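Local atomic coordinates of potential RNA-dependent RNA polymerase (Human picobirnavirus, PDB entry 5I62), a protein that polymerises RNA from ribonucleoside triphosphates on an RNA template, serving both transcription and replication of the viral genome. Residues A[266-271]-A[317-322]; A[331-336]-A[354-360]. All coordinates share one frame; numbering follows the deposited sequence.

Interaction 1 of 2, residues A[266-271]-A[317-322]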
loop_
_atom_site.group_PDB
_atom_site.type_symbol
_atom_site.label_atom_id
_atom_site.label_comp_id
_atom_site.label_asym_id
_atom_site.label_seq_id
_atom_site.Cartn_x
_atom_site.Cartn_y
_atom_site.Cartn_z
ATOM N N ASP A 266 4.378 9.142 -3.511
ATOM C CA ASP A 266 4.775 9.535 -2.163
ATOM C C ASP A 266 5.846 10.616 -2.210
ATOM O O ASP A 266 5.774 11.621 -1.490
ATOM C CB ASP A 266 5.310 8.322 -1.383
ATOM C CG ASP A 266 4.253 7.248 -1.139
ATOM O OD1 ASP A 266 3.086 7.426 -1.533
ATOM O OD2 ASP A 266 4.604 6.207 -0.540
ATOM N N GLN A 267 6.861 10.397 -3.047
ATOM C CA GLN A 267 8.003 11.300 -3.120
ATOM C C GLN A 267 7.591 12.693 -3.586
ATOM O O GLN A 267 8.207 13.688 -3.192
ATOM C CB GLN A 267 9.067 10.723 -4.049
ATOM C CG GLN A 267 9.736 9.406 -3.596
ATOM C CD GLN A 267 8.962 8.152 -3.982
ATOM O OE1 GLN A 267 7.735 8.167 -4.100
ATOM N NE2 GLN A 267 9.690 7.059 -4.197
ATOM N N HIS A 268 6.566 12.783 -4.426
ATOM C CA HIS A 268 6.132 14.056 -4.985
ATOM C C HIS A 268 5.028 14.709 -4.172
ATOM O O HIS A 268 4.498 15.748 -4.592
ATOM C CB HIS A 268 5.638 13.867 -6.426
ATOM C CG HIS A 268 6.723 13.586 -7.418
ATOM N ND1 HIS A 268 7.242 12.327 -7.615
ATOM C CD2 HIS A 268 7.367 14.397 -8.291
ATOM C CE1 HIS A 268 8.177 12.378 -8.546
ATOM N NE2 HIS A 268 8.272 13.622 -8.973
ATOM N N PHE A 269 4.638 14.118 -3.041
ATOM C CA PHE A 269 3.510 14.641 -2.264
ATOM C C PHE A 269 4.005 15.873 -1.508
ATOM O O PHE A 269 4.369 15.826 -0.332
ATOM C CB PHE A 269 2.943 13.563 -1.343
ATOM C CG PHE A 269 1.508 13.777 -0.970
ATOM C CD1 PHE A 269 0.483 13.433 -1.848
ATOM C CD2 PHE A 269 1.180 14.328 0.249
ATOM C CE1 PHE A 269 -0.847 13.638 -1.504
ATOM C CE2 PHE A 269 -0.154 14.552 0.598
ATOM C CZ PHE A 269 -1.164 14.194 -0.267
ATOM N N ASN A 270 3.975 17.005 -2.207
ATOM C CA ASN A 270 4.716 18.215 -1.868
ATOM C C ASN A 270 3.880 19.108 -0.945
ATOM O O ASN A 270 2.748 18.788 -0.607
ATOM C CB ASN A 270 5.113 18.903 -3.169
ATOM C CG ASN A 270 3.896 19.224 -4.035
ATOM O OD1 ASN A 270 2.883 19.719 -3.543
ATOM N ND2 ASN A 270 3.999 18.928 -5.322
ATOM N N PRO A 271 4.419 20.260 -0.516
ATOM C CA PRO A 271 3.673 21.103 0.431
ATOM C C PRO A 271 2.362 21.633 -0.118
ATOM O O PRO A 271 1.478 21.966 0.669
ATOM C CB PRO A 271 4.651 22.247 0.735
ATOM C CG PRO A 271 6.020 21.604 0.578
ATOM C CD PRO A 271 5.836 20.691 -0.618
ATOM N N ILE A 317 12.505 18.941 5.025
ATOM C CA ILE A 317 11.178 18.512 4.586
ATOM C C ILE A 317 11.304 17.562 3.397
ATOM O O ILE A 317 12.305 17.559 2.668
ATOM C CB ILE A 317 10.265 19.708 4.253
ATOM C CG1 ILE A 317 10.826 20.531 3.089
ATOM C CG2 ILE A 317 10.031 20.564 5.494
ATOM C CD1 ILE A 317 9.805 21.540 2.517
ATOM N N HIS A 318 10.288 16.729 3.211
ATOM C CA HIS A 318 10.332 15.705 2.176
ATOM C C HIS A 318 8.899 15.324 1.817
ATOM O O HIS A 318 7.936 15.873 2.359
ATOM C CB HIS A 318 11.162 14.496 2.646
ATOM C CG HIS A 318 10.766 13.987 4.005
ATOM N ND1 HIS A 318 9.592 13.304 4.237
ATOM C CD2 HIS A 318 11.396 14.061 5.202
ATOM C CE1 HIS A 318 9.515 12.975 5.515
ATOM N NE2 HIS A 318 10.598 13.424 6.125
ATOM N N GLY A 319 8.763 14.391 0.878
ATOM C CA GLY A 319 7.457 13.903 0.502
ATOM C C GLY A 319 6.872 13.022 1.597
ATOM O O GLY A 319 7.380 12.930 2.713
ATOM N N MET A 320 5.773 12.351 1.251
ATOM C CA MET A 320 5.112 11.469 2.200
ATOM C C MET A 320 6.076 10.411 2.713
ATOM O O MET A 320 6.602 9.610 1.938
ATOM C CB MET A 320 3.907 10.798 1.560
ATOM C CG MET A 320 3.324 9.705 2.420
ATOM S SD MET A 320 2.605 10.375 3.935
ATOM C CE MET A 320 1.070 11.058 3.252
ATOM N N GLY A 321 6.290 10.393 4.029
ATOM C CA GLY A 321 7.080 9.326 4.615
ATOM C C GLY A 321 6.303 8.030 4.527
ATOM O O GLY A 321 5.430 7.772 5.357
ATOM N N SER A 322 6.588 7.228 3.499
ATOM C CA SER A 322 5.864 5.991 3.223
ATOM C C SER A 322 5.934 5.047 4.415
ATOM O O SER A 322 6.943 4.352 4.580
ATOM C CB SER A 322 6.441 5.303 1.980
ATOM O OG SER A 322 6.847 6.256 0.999
#
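The carboxylate of Asp-266 is met by the hydroxyl of Ser-322, which donates to OD2 from its anti side, 18° out of the carboxylate plane, with OG 2.7 Å from OD2. The Phe-269 ring lies against Glu-331 of helix 327-345, while Phe-269 CB meets Met-320 CB at 4.1 Å, a spacing set by the backbone. At the edge of the His-318 imidazole, ND1 donates almost in the ring plane to Gly-319 O, 2.7 Å away, while Trp-204 and Tyr-96 meet the same ring. Between these side chains the two backbones touch. Met-320 N gives a bent hydrogen bond to Asp-266 O, 2.8 Å long with 135° at the hydrogen, and Phe-269 N reaches that oxygen from the opposite face of the carbonyl plane at 3.2 Å. Gly-319 brings its CA to 3.5 Å from Asp-266 O in a CA-H...O contact. With CG anti to the backbone N (chi1 170°) and bends at chi2 and chi3, the Met-320 chain beyond CB runs toward Asp-330 and Glu-331. Pro-271 CG and Ile-317 CD1, 4.3 Å apart, add a looser apolar touch. Phe-269 is the centre of an inverse gamma turn, followed by Asn-270 as N-cap of helix 271-284. The sequences fit polymerase motif A and the start of motif B. Two donors thus grip Asp-266 O, and Ser-322 OG, also bonded to Tyr-95 OH, limits how the Asp-266 carboxylate can turn, consistent with the ribose-sensing place of this motif A aspartate in related polymerases.

Interaction 2 of 2, residues A[331-336]-A[354-360]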
loop_
_atom_site.group_PDB
_atom_site.type_symbol
_atom_site.label_atom_id
_atom_site.label_comp_id
_atom_site.label_asym_id
_atom_site.label_seq_id
_atom_site.Cartn_x
_atom_site.Cartn_y
_atom_site.Cartn_z
ATOM N N GLU A 331 -3.108 10.871 1.165
ATOM C CA GLU A 331 -2.990 10.726 -0.276
ATOM C C GLU A 331 -4.343 10.478 -0.923
ATOM O O GLU A 331 -4.650 11.055 -1.967
ATOM C CB GLU A 331 -2.032 9.590 -0.598
ATOM C CG GLU A 331 -0.602 9.929 -0.252
ATOM C CD GLU A 331 0.367 8.890 -0.750
ATOM O OE1 GLU A 331 -0.079 7.785 -1.138
ATOM O OE2 GLU A 331 1.581 9.190 -0.752
ATOM N N THR A 332 -5.163 9.617 -0.313
ATOM C CA THR A 332 -6.463 9.275 -0.891
ATOM C C THR A 332 -7.399 10.480 -0.902
ATOM O O THR A 332 -8.121 10.725 -1.883
ATOM C CB THR A 332 -7.080 8.113 -0.112
ATOM O OG1 THR A 332 -6.220 6.974 -0.216
ATOM C CG2 THR A 332 -8.461 7.752 -0.658
ATOM N N LEU A 333 -7.404 11.242 0.189
ATOM C CA LEU A 333 -8.216 12.451 0.260
ATOM C C LEU A 333 -7.814 13.440 -0.831
ATOM O O LEU A 333 -8.669 14.003 -1.526
ATOM C CB LEU A 333 -8.064 13.088 1.639
ATOM C CG LEU A 333 -8.691 12.403 2.852
ATOM C CD1 LEU A 333 -8.291 13.191 4.095
ATOM C CD2 LEU A 333 -10.205 12.344 2.708
ATOM N N VAL A 334 -6.507 13.666 -0.991
ATOM C CA VAL A 334 -6.040 14.629 -1.980
ATOM C C VAL A 334 -6.240 14.096 -3.395
ATOM O O VAL A 334 -6.582 14.853 -4.315
ATOM C CB VAL A 334 -4.573 15.015 -1.717
ATOM C CG1 VAL A 334 -4.022 15.885 -2.883
ATOM C CG2 VAL A 334 -4.451 15.762 -0.395
ATOM N N HIS A 335 -6.032 12.797 -3.596
ATOM C CA HIS A 335 -6.288 12.189 -4.904
ATOM C C HIS A 335 -7.737 12.414 -5.341
ATOM O O HIS A 335 -8.010 12.692 -6.520
ATOM C CB HIS A 335 -5.947 10.697 -4.830
ATOM C CG HIS A 335 -5.804 10.017 -6.153
ATOM N ND1 HIS A 335 -5.093 8.848 -6.304
ATOM C CD2 HIS A 335 -6.306 10.312 -7.377
ATOM C CE1 HIS A 335 -5.140 8.465 -7.568
ATOM N NE2 HIS A 335 -5.873 9.334 -8.239
ATOM N N ARG A 336 -8.679 12.338 -4.395
ATOM C CA ARG A 336 -10.074 12.571 -4.741
ATOM C C ARG A 336 -10.286 14.016 -5.198
ATOM O O ARG A 336 -11.020 14.260 -6.160
ATOM C CB ARG A 336 -10.987 12.219 -3.570
ATOM C CG ARG A 336 -12.496 12.381 -3.890
ATOM C CD ARG A 336 -12.929 11.507 -5.072
ATOM N NE ARG A 336 -14.358 11.183 -5.018
ATOM C CZ ARG A 336 -14.935 10.222 -5.731
ATOM N NH1 ARG A 336 -14.213 9.492 -6.573
ATOM N NH2 ARG A 336 -16.230 9.981 -5.587
ATOM N N SER A 354 -16.313 6.969 -9.720
ATOM C CA SER A 354 -14.860 6.928 -9.823
ATOM C C SER A 354 -14.275 6.587 -8.450
ATOM O O SER A 354 -14.895 6.817 -7.409
ATOM C CB SER A 354 -14.309 8.272 -10.316
ATOM O OG SER A 354 -14.916 8.642 -11.556
ATOM N N GLN A 355 -13.061 6.030 -8.448
ATOM C CA GLN A 355 -12.444 5.555 -7.214
ATOM C C GLN A 355 -10.965 5.918 -7.192
ATOM O O GLN A 355 -10.326 6.043 -8.241
ATOM C CB GLN A 355 -12.557 4.026 -7.066
ATOM C CG GLN A 355 -13.943 3.482 -6.990
ATOM C CD GLN A 355 -13.933 1.984 -6.760
ATOM O OE1 GLN A 355 -14.350 1.206 -7.618
ATOM N NE2 GLN A 355 -13.426 1.577 -5.603
ATOM N N CYS A 356 -10.420 6.050 -5.982
ATOM C CA CYS A 356 -8.979 6.176 -5.833
ATOM C C CYS A 356 -8.540 5.618 -4.483
ATOM O O CYS A 356 -9.307 5.576 -3.520
ATOM C CB CYS A 356 -8.495 7.627 -5.978
ATOM S SG CYS A 356 -9.347 8.825 -4.944
ATOM N N LEU A 357 -7.280 5.211 -4.434
ATOM C CA LEU A 357 -6.689 4.689 -3.212
ATOM C C LEU A 357 -5.198 4.936 -3.314
ATOM O O LEU A 357 -4.555 4.397 -4.219
ATOM C CB LEU A 357 -6.976 3.201 -3.033
ATOM C CG LEU A 357 -6.233 2.595 -1.838
ATOM C CD1 LEU A 357 -6.918 2.996 -0.543
ATOM C CD2 LEU A 357 -6.132 1.082 -1.961
ATOM N N GLY A 358 -4.667 5.779 -2.435
ATOM C CA GLY A 358 -3.258 6.120 -2.531
ATOM C C GLY A 358 -2.942 6.667 -3.908
ATOM O O GLY A 358 -3.599 7.608 -4.373
ATOM N N ASP A 359 -1.983 6.050 -4.594
ATOM C CA ASP A 359 -1.576 6.494 -5.916
ATOM C C ASP A 359 -2.350 5.815 -7.045
ATOM O O ASP A 359 -1.990 5.997 -8.211
ATOM C CB ASP A 359 -0.063 6.287 -6.115
ATOM C CG ASP A 359 0.339 4.814 -6.251
ATOM O OD1 ASP A 359 -0.469 3.915 -5.935
ATOM O OD2 ASP A 359 1.492 4.556 -6.664
ATOM N N ASP A 360 -3.397 5.055 -6.730
ATOM C CA ASP A 360 -4.144 4.294 -7.723
ATOM C C ASP A 360 -5.512 4.926 -7.944
ATOM O O ASP A 360 -6.194 5.250 -6.977
ATOM C CB ASP A 360 -4.327 2.842 -7.283
ATOM C CG ASP A 360 -4.105 1.875 -8.407
ATOM O OD1 ASP A 360 -4.928 1.823 -9.351
ATOM O OD2 ASP A 360 -3.068 1.180 -8.345
#
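Helix 331-336 runs roughly antiparallel to strand 355-357, at 148° with their axes 7.5 Å apart at closest approach, and the strand ends in a type II' turn from Leu-357 to Asp-360. The helix grips that turn at two points: Gly-358 N donates a nearly straight bond (176°) to Thr-332 OG1 at 3.0 Å, and Gly-358 O accepts from His-335 ND1 at 2.7 Å, close to the ring plane. Thr-332 OG1 is bonded to Asn-328 O as well. Cys-356 CB sits over one face of the imidazole, 3.5 Å from its centroid, a CH-pi contact. Its SG, between backbone N and carbonyl carbon (chi1 52°), comes within 3.6 Å of Arg-336 N. The ND1 bond in the ring plane and Cys-356 CB over one face hold the rotation of His-335, whose ring also meets Phe-262 edge-to-face. Arg-336 bends at chi2 so that NH1 reaches Ser-354 O from above the carbonyl plane at 2.9 Å; its NE pairs with Glu-117. Gly-358, Asp-359 and Asp-360 form the GDD of polymerase motif C, whose hairpin is thereby packed on helix 327-345, with strand 355-357 outermost in the palm sheet beside 360-363 and helix 271-284 touching Leu-333 and Val-334.

From the N terminus, the chain leaves strand 257-261, and interaction 1 closes a loop of 45 residues that holds most of helix 271-284, helix 288-296 and the strand pair 306-309/312-314, joining the motif A turn to the start of motif B. Helix 327-345 then follows, and interaction 2 closes a shorter loop of 17 residues between that helix and the motif C hairpin. The two closures are in series, neither nested nor crossed, yet they touch: Phe-269 CZ packs 3.6 Å from Val-334 CG2. Helix 327-345, which follows the 317-322 segment, bears the motif C hairpin in interaction 2 and touches the motif A turn at Phe-269, tying three elements of the polymerase palm together.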